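PDB 4K3Y: neuraminidase from Influenza A virus, which forms the beta-propeller ectodomain of a neuraminidase-like bat influenza surface protein and probably lacks the canonical sialidase activity of classical neuraminidases. Local coordinates for the interface of chains A and B. Numbering follows the deposited sequence. Chains: chain A/B, neuraminidase.

Contact 1 and contact 2 are neighbouring patches of one seam between chains A and B, the centres of their C-alpha atoms about 8 Å apart. B:Phe121, at the start of strand 121-126, belongs to both. On chain A the C-terminal loop runs through the two patches: A:Met363 and A:Trp368 serve contact 1, and A:Pro364 to A:Val366 serve contact 2. Different surfaces of the two copies meet along this seam, and its symmetry is not an exact two-fold. That suits a ring of four propellers, the arrangement of influenza neuraminidases, and the deposited assembly does hold four copies.

Contact 1: the interface of chains A and B. Residues chain A 22, 24, 363, 368; chain B 121, 123, 130, 133.
Strand 20-23 of chain A, with A:Thr24 just beyond it and the C-terminal loop holding A:Met363 and A:Trp368, packs against strands 121-126 and 129-134 of chain B. A:Val22 is the centre of the patch, with 52 Å² of its surface hidden by the partner, and its two methyls split the work. CG1, anti to the backbone N (chi1 163°), faces the hydroxyl of B:Ser123, lying 3.5 Å from OG, and also reaches CD1 of B:Ile130 at 4.0 Å. The other branch, CG2, runs alongside B:Thr133 in the opposite sense and meets the methyl CG2 of that residue at 3.6 Å. Further along, A:Thr24 turns its methyl rather than its hydroxyl to the partner: CG2 lies 3.5 Å from CG1 of B:Ile130, the two side chains crossing at a slant.

At the other end, B:Phe121 is met in two ways. The thioether chain of A:Met363 bends at chi2 and chi3 (-74° and -66°) and comes across the phenyl ring at about a right angle, bringing its methyl CE over one face, 3.6 Å from the ring centroid, in a CH-pi contact displaced toward the rim. A:Trp368 arrives from the opposite direction, edge against edge, with CZ2 of the indole benzo ring 3.7 Å from the phenyl CZ. The ring is thus bounded by chain A at a face and at its far edge. The patch gives the seam a largely apolar stretch that probably helps hold neighbouring propellers together in the tetramer.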
ATOM      1  N   VAL A  22     -23.243  15.904  -9.267  1.00 51.40           N
ATOM      2  CA  VAL A  22     -22.257  16.360  -8.324  1.00 42.53           C
ATOM      3  C   VAL A  22     -20.883  15.805  -8.717  1.00 44.07           C
ATOM      4  O   VAL A  22     -20.723  14.604  -8.947  1.00 46.43           O
ATOM      5  CB  VAL A  22     -22.675  15.934  -6.878  1.00 52.36           C
ATOM      6  CG1 VAL A  22     -21.506  16.005  -5.896  1.00 62.19           C
ATOM      7  CG2 VAL A  22     -23.803  16.806  -6.394  1.00 62.34           C
ATOM      8  N   THR A  24     -17.311  14.244  -8.545  1.00 48.08           N
ATOM      9  CA  THR A  24     -16.584  13.354  -7.659  1.00 45.14           C
ATOM     10  C   THR A  24     -15.105  13.347  -8.001  1.00 42.48           C
ATOM     11  O   THR A  24     -14.317  12.716  -7.301  1.00 50.80           O
ATOM     12  CB  THR A  24     -17.157  11.922  -7.671  1.00 46.00           C
ATOM     13  OG1 THR A  24     -17.417  11.510  -9.021  1.00 58.20           O
ATOM     14  CG2 THR A  24     -18.461  11.892  -6.898  1.00 39.48           C
ATOM     15  N   MET A 363     -30.187  20.535  -7.509  1.00 74.95           N
ATOM     16  CA  MET A 363     -28.912  21.245  -7.430  1.00 58.69           C
ATOM     17  C   MET A 363     -29.002  22.683  -7.926  1.00 55.86           C
ATOM     18  O   MET A 363     -29.846  23.022  -8.763  1.00 61.52           O
ATOM     19  CB  MET A 363     -27.845  20.502  -8.254  1.00 59.86           C
ATOM     20  CG  MET A 363     -27.284  19.257  -7.595  1.00 61.57           C
ATOM     21  SD  MET A 363     -26.154  19.610  -6.242  1.00 73.67           S
ATOM     22  CE  MET A 363     -24.786  20.400  -7.081  1.00 41.31           C
ATOM     23  N   TRP A 368     -18.509  24.323 -13.651  1.00 63.06           N
ATOM     24  CA  TRP A 368     -17.369  23.612 -13.086  1.00 59.26           C
ATOM     25  C   TRP A 368     -16.059  23.821 -13.855  1.00 60.28           C
ATOM     26  O   TRP A 368     -14.995  23.363 -13.425  1.00 65.69           O
ATOM     27  CB  TRP A 368     -17.700  22.121 -12.934  1.00 52.10           C
ATOM     28  CG  TRP A 368     -18.788  21.902 -11.927  1.00 54.41           C
ATOM     29  CD1 TRP A 368     -20.116  21.733 -12.178  1.00 58.72           C
ATOM     30  CD2 TRP A 368     -18.640  21.873 -10.511  1.00 48.99           C
ATOM     31  NE1 TRP A 368     -20.805  21.581 -11.006  1.00 52.40           N
ATOM     32  CE2 TRP A 368     -19.923  21.661  -9.962  1.00 58.35           C
ATOM     33  CE3 TRP A 368     -17.548  21.999  -9.649  1.00 40.44           C
ATOM     34  CZ2 TRP A 368     -20.148  21.577  -8.588  1.00 55.81           C
ATOM     35  CZ3 TRP A 368     -17.771  21.915  -8.281  1.00 50.79           C
ATOM     36  CH2 TRP A 368     -19.064  21.713  -7.766  1.00 48.54           C
TER
ATOM     37  N   PHE B 121     -22.809  24.068  -1.628  1.00 79.99           N
ATOM     38  CA  PHE B 121     -23.705  22.999  -1.171  1.00 65.08           C
ATOM     39  C   PHE B 121     -22.812  21.960  -0.490  1.00 61.62           C
ATOM     40  O   PHE B 121     -21.579  22.014  -0.626  1.00 59.50           O
ATOM     41  CB  PHE B 121     -24.451  22.361  -2.352  1.00 61.23           C
ATOM     42  CG  PHE B 121     -23.535  21.812  -3.408  1.00 58.59           C
ATOM     43  CD1 PHE B 121     -23.102  22.614  -4.453  1.00 51.70           C
ATOM     44  CD2 PHE B 121     -23.080  20.504  -3.336  1.00 68.03           C
ATOM     45  CE1 PHE B 121     -22.238  22.115  -5.408  1.00 56.92           C
ATOM     46  CE2 PHE B 121     -22.226  20.010  -4.281  1.00 64.31           C
ATOM     47  CZ  PHE B 121     -21.802  20.813  -5.321  1.00 57.30           C
ATOM     48  N   SER B 123     -21.882  17.762  -0.126  1.00 50.22           N
ATOM     49  CA  SER B 123     -22.088  16.387  -0.566  1.00 62.85           C
ATOM     50  C   SER B 123     -21.744  15.438   0.563  1.00 61.88           C
ATOM     51  O   SER B 123     -20.780  15.659   1.322  1.00 54.37           O
ATOM     52  CB  SER B 123     -21.207  16.042  -1.777  1.00 52.98           C
ATOM     53  OG  SER B 123     -21.065  17.164  -2.611  1.00 60.69           O
ATOM     54  N   ILE B 130     -21.265   8.855  -3.571  1.00 53.19           N
ATOM     55  CA  ILE B 130     -22.187   9.928  -3.227  1.00 55.71           C
ATOM     56  C   ILE B 130     -23.520   9.369  -2.745  1.00 62.06           C
ATOM     57  O   ILE B 130     -24.175   8.596  -3.454  1.00 54.19           O
ATOM     58  CB  ILE B 130     -22.423  10.875  -4.390  1.00 52.09           C
ATOM     59  CG1 ILE B 130     -21.152  11.681  -4.630  1.00 57.45           C
ATOM     60  CG2 ILE B 130     -23.594  11.821  -4.071  1.00 49.04           C
ATOM     61  CD1 ILE B 130     -20.899  12.768  -3.601  1.00 45.34           C
ATOM     62  N   THR B 133     -26.991  15.031  -0.911  1.00 44.20           N
ATOM     63  CA  THR B 133     -26.520  16.416  -0.871  1.00 54.00           C
ATOM     64  C   THR B 133     -27.315  17.237   0.145  1.00 64.28           C
ATOM     65  O   THR B 133     -28.389  16.822   0.581  1.00 60.92           O
ATOM     66  CB  THR B 133     -26.538  17.127  -2.254  1.00 51.73           C
ATOM     67  OG1 THR B 133     -27.849  17.045  -2.825  1.00 64.06           O
ATOM     68  CG2 THR B 133     -25.521  16.498  -3.194  1.00 37.31           C
TER

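Contact 2: the interface of chains A and B. Residues chain A 364-366; chain B 119, 121, 135.
A:Pro364 meets B:Asp119 and B:His135, and most of this patch is the packing of one pyrrolidine ring against chain B. The apolar contact proper is with the imidazole. The ring carbon CD of A:Pro364 comes 3.6 Å from CE1 of B:His135 and is nearly as close to ND1, lying off to one side of the imidazole plane near the bond between those two atoms. The two rings stand nearly at right angles, so they do not stack; the proline offers the imidazole a corner, its CD. With CG of B:His135 anti to its own carbonyl carbon (chi1 -55°), the imidazole is carried toward chain A, and its CE1/ND1 side is what meets the proline.

Carbon meeting carboxylate is the second kind of contact. B:Asp119 places both oxygens against the proline, OD2 at 3.7 Å from CB and OD1 at 3.8 Å from CG, so that the carboxylate spans two adjacent ring carbons. These are van der Waals contacts. The proline and the aspartate bury almost equal surface here, 46 and 45 Å².

Looser packing completes the patch. CG of A:Pro364 lies 4.2 Å from CD1 of B:Phe121, outside the phenyl rim and raised from the ring plane. The CG1 methyl of A:Val366 is the part of that residue nearest the same ring, 4.4 Å from CE1. Within chain B, OD1 of B:Asp119 lies in the plane of that phenyl ring at its edge, 3.7 Å from CD1, so the carboxylate that touches the proline also borders the aromatic ring.

The backbone carbonyl O of A:Asp365 lies 4.1 Å from OD2 of B:Asp119; both are ordinarily acceptors, so a hydrogen bond between them is not expected.

In the fold, chain A supplies a stretch of its C-terminal loop after strand 349-359. Chain B supplies B:Asp119, in the loop two residues ahead of strand 121-126, the first residue of that strand and the residue just after strand 129-134, placing the patch at one end of this strand pair on the propeller's flank.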
ATOM      1  N   PRO A 364     -28.114  23.540  -7.415  1.00 58.61           N
ATOM      2  CA  PRO A 364     -28.022  24.907  -7.938  1.00 63.59           C
ATOM      3  C   PRO A 364     -27.350  24.924  -9.308  1.00 68.88           C
ATOM      4  O   PRO A 364     -27.009  23.861  -9.835  1.00 75.70           O
ATOM      5  CB  PRO A 364     -27.146  25.618  -6.902  1.00 54.97           C
ATOM      6  CG  PRO A 364     -26.370  24.538  -6.248  1.00 50.97           C
ATOM      7  CD  PRO A 364     -27.214  23.305  -6.272  1.00 50.38           C
ATOM      8  N   ASP A 365     -27.179  26.112  -9.880  1.00 63.81           N
ATOM      9  CA  ASP A 365     -26.476  26.264 -11.148  1.00 51.54           C
ATOM     10  C   ASP A 365     -25.043  26.642 -10.889  1.00 67.73           C
ATOM     11  O   ASP A 365     -24.758  27.776 -10.517  1.00 83.92           O
ATOM     12  CB  ASP A 365     -27.137  27.336 -12.003  1.00 66.35           C
ATOM     13  CG  ASP A 365     -28.442  26.868 -12.598  1.00 86.63           C
ATOM     14  OD1 ASP A 365     -29.383  26.602 -11.819  1.00 78.09           O
ATOM     15  OD2 ASP A 365     -28.517  26.741 -13.839  1.00101.89           O
ATOM     16  N   VAL A 366     -24.141  25.683 -11.059  1.00 72.95           N
ATOM     17  CA  VAL A 366     -22.728  25.950 -10.873  1.00 62.01           C
ATOM     18  C   VAL A 366     -21.959  25.483 -12.092  1.00 64.35           C
ATOM     19  O   VAL A 366     -22.102  24.346 -12.530  1.00 74.48           O
ATOM     20  CB  VAL A 366     -22.182  25.280  -9.603  1.00 54.68           C
ATOM     21  CG1 VAL A 366     -23.001  24.049  -9.272  1.00 67.56           C
ATOM     22  CG2 VAL A 366     -20.689  24.942  -9.757  1.00 53.70           C
TER
ATOM     23  N   ASP B 119     -20.669  26.532  -5.176  1.00 90.01           N
ATOM     24  CA  ASP B 119     -20.989  27.818  -4.560  1.00100.35           C
ATOM     25  C   ASP B 119     -21.185  27.630  -3.061  1.00103.77           C
ATOM     26  O   ASP B 119     -21.222  28.603  -2.297  1.00106.68           O
ATOM     27  CB  ASP B 119     -22.224  28.449  -5.202  1.00106.48           C
ATOM     28  CG  ASP B 119     -23.244  27.414  -5.650  1.00114.01           C
ATOM     29  OD1 ASP B 119     -23.185  26.271  -5.151  1.00114.79           O
ATOM     30  OD2 ASP B 119     -24.103  27.747  -6.500  1.00115.79           O
ATOM     31  N   PHE B 121     -22.809  24.068  -1.628  1.00 79.99           N
ATOM     32  CA  PHE B 121     -23.705  22.999  -1.171  1.00 65.08           C
ATOM     33  C   PHE B 121     -22.812  21.960  -0.490  1.00 61.62           C
ATOM     34  O   PHE B 121     -21.579  22.014  -0.626  1.00 59.50           O
ATOM     35  CB  PHE B 121     -24.451  22.361  -2.352  1.00 61.23           C
ATOM     36  CG  PHE B 121     -23.535  21.812  -3.408  1.00 58.59           C
ATOM     37  CD1 PHE B 121     -23.102  22.614  -4.453  1.00 51.70           C
ATOM     38  CD2 PHE B 121     -23.080  20.504  -3.336  1.00 68.03           C
ATOM     39  CE1 PHE B 121     -22.238  22.115  -5.408  1.00 56.92           C
ATOM     40  CE2 PHE B 121     -22.226  20.010  -4.281  1.00 64.31           C
ATOM     41  CZ  PHE B 121     -21.802  20.813  -5.321  1.00 57.30           C
ATOM     42  N   HIS B 135     -28.428  21.495   0.933  1.00 72.48           N
ATOM     43  CA  HIS B 135     -28.419  22.822   0.304  1.00 78.01           C
ATOM     44  C   HIS B 135     -28.809  23.970   1.235  1.00 75.72           C
ATOM     45  O   HIS B 135     -29.641  23.804   2.132  1.00 71.65           O
ATOM     46  CB  HIS B 135     -29.296  22.841  -0.952  1.00 78.39           C
ATOM     47  CG  HIS B 135     -28.925  21.798  -1.958  1.00 92.92           C
ATOM     48  ND1 HIS B 135     -27.934  21.981  -2.891  1.00100.46           N
ATOM     49  CD2 HIS B 135     -29.418  20.545  -2.160  1.00 95.90           C
ATOM     50  CE1 HIS B 135     -27.827  20.885  -3.635  1.00103.18           C
ATOM     51  NE2 HIS B 135     -28.711  20.009  -3.209  1.00100.76           N
TER